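PDB 5D5P: HcgB from Methanococcus maripaludis, which probably catalyses the guanylyl transfer from GTP to a pyridinol precursor that yields the guanylylpyridinol part of the [Fe]-hydrogenase FeGP cofactor. Local coordinates for residues N39-T44 and S66-P71. Numbering follows the deposited sequence.
Sequences NVTVAT and SMLEIP
L68 reaches back over T41 and A43 just where strand 64-67 gives way to loop. Its CB sits 3.6 Å from V42 O and 3.9 Å from T41 CG2; the leucine and threonine side chains cross obliquely. CG stands anti to the backbone N (chi1 180°), and from it the two methyls diverge: CD1 meets T41 CG2 at 4.2 Å, whereas CD2 lies 4.2 Å from both CA and CB of A43. A branched apolar tip suits this place, since I88 and A89 of helix 81-92 also touch it; A43, with only a CB, is consistent with the close approach. Strands 39-43 and 64-67 run parallel, the two strands of a beta-alpha-beta unit whose helix 47-57 packs on V42 and M67. S66 brackets T41, as parallel strands do: its N donates to V40 O, and its O accepts a nearly straight hydrogen bond from beta-branched V42 N (2.8 Å, 171°). V42 O takes L68 N at 2.9 Å and, more weakly, T44 N, closing an inverse gamma turn centred on A43. M67 lies alongside the T44 carbonyl, CB, CG and SD all within about 3.7 Å of T44 O, before chi3 (-59°) bends CE away. Exposed S66 pairs OG with a water 2.6 Å away that also contacts V40 O weakly.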
# COMPACT_ATOMS: atom_id res chain seq x y z
N ASN A 39 12.73 -14.55 14.31
CA ASN A 39 11.39 -14.79 14.80
C ASN A 39 10.45 -13.99 13.92
O ASN A 39 10.48 -12.75 13.90
CB ASN A 39 11.27 -14.40 16.27
CG ASN A 39 12.00 -15.36 17.17
OD1 ASN A 39 11.55 -16.48 17.39
ND2 ASN A 39 13.13 -14.92 17.70
N VAL A 40 9.59 -14.71 13.21
CA VAL A 40 8.68 -14.09 12.26
C VAL A 40 7.27 -14.29 12.73
O VAL A 40 6.90 -15.41 13.03
CB VAL A 40 8.86 -14.70 10.85
CG1 VAL A 40 7.86 -14.10 9.88
CG2 VAL A 40 10.29 -14.50 10.34
N THR A 41 6.49 -13.22 12.78
CA THR A 41 5.08 -13.32 13.15
C THR A 41 4.22 -13.04 11.95
O THR A 41 4.44 -12.07 11.24
CB THR A 41 4.72 -12.35 14.31
OG1 THR A 41 5.30 -12.82 15.53
CG2 THR A 41 3.20 -12.28 14.52
N VAL A 42 3.25 -13.91 11.71
CA VAL A 42 2.27 -13.68 10.66
C VAL A 42 0.99 -13.22 11.34
O VAL A 42 0.46 -13.89 12.22
CB VAL A 42 2.02 -14.93 9.80
CG1 VAL A 42 1.16 -14.57 8.64
CG2 VAL A 42 3.37 -15.52 9.33
N ALA A 43 0.53 -12.04 10.96
CA ALA A 43 -0.58 -11.38 11.63
C ALA A 43 -1.89 -11.92 11.11
O ALA A 43 -2.64 -11.22 10.46
CB ALA A 43 -0.49 -9.84 11.43
N THR A 44 -2.16 -13.19 11.38
CA THR A 44 -3.39 -13.83 10.96
C THR A 44 -3.75 -14.90 11.95
O THR A 44 -2.88 -15.39 12.66
CB THR A 44 -3.26 -14.48 9.58
OG1 THR A 44 -4.54 -14.96 9.17
CG2 THR A 44 -2.29 -15.67 9.65
N SER A 66 5.56 -17.86 13.49
CA SER A 66 4.41 -18.07 14.39
C SER A 66 3.20 -17.29 13.93
O SER A 66 3.36 -16.24 13.33
CB SER A 66 4.78 -17.62 15.80
OG SER A 66 5.91 -18.32 16.27
N MET A 67 1.99 -17.79 14.23
CA MET A 67 0.80 -16.94 14.02
C MET A 67 0.69 -15.98 15.18
O MET A 67 1.03 -16.32 16.29
CB MET A 67 -0.51 -17.74 13.94
CG MET A 67 -0.84 -18.40 12.63
SD MET A 67 -2.52 -19.10 12.62
CE MET A 67 -2.37 -20.25 13.98
N LEU A 68 0.07 -14.85 14.94
CA LEU A 68 -0.23 -13.91 16.00
C LEU A 68 -1.40 -14.44 16.81
O LEU A 68 -2.43 -14.78 16.23
CB LEU A 68 -0.56 -12.54 15.41
CG LEU A 68 -0.92 -11.40 16.37
CD1 LEU A 68 0.28 -11.04 17.22
CD2 LEU A 68 -1.37 -10.22 15.57
N GLU A 69 -1.25 -14.54 18.13
CA GLU A 69 -2.32 -15.14 18.92
C GLU A 69 -3.50 -14.19 19.11
O GLU A 69 -4.66 -14.62 19.17
CB GLU A 69 -1.82 -15.50 20.32
CG GLU A 69 -0.90 -16.69 20.50
CD GLU A 69 0.22 -16.36 21.45
OE1 GLU A 69 0.72 -15.21 21.43
OE2 GLU A 69 0.57 -17.23 22.28
N ILE A 70 -3.19 -12.91 19.22
CA ILE A 70 -4.19 -11.85 19.38
C ILE A 70 -5.05 -11.66 18.12
O ILE A 70 -4.53 -11.46 17.05
CB ILE A 70 -3.52 -10.50 19.73
CG1 ILE A 70 -2.73 -10.61 21.02
CG2 ILE A 70 -4.55 -9.40 19.88
CD1 ILE A 70 -2.01 -9.34 21.39
N PRO A 71 -6.37 -11.76 18.26
CA PRO A 71 -7.20 -11.48 17.08
C PRO A 71 -7.02 -10.06 16.56
O PRO A 71 -6.81 -9.13 17.35
CB PRO A 71 -8.62 -11.67 17.60
CG PRO A 71 -8.48 -12.52 18.81
CD PRO A 71 -7.18 -12.13 19.42
O HOH W 1 7.91 -16.61 15.97
O HOH W 2 2.80 -13.70 17.72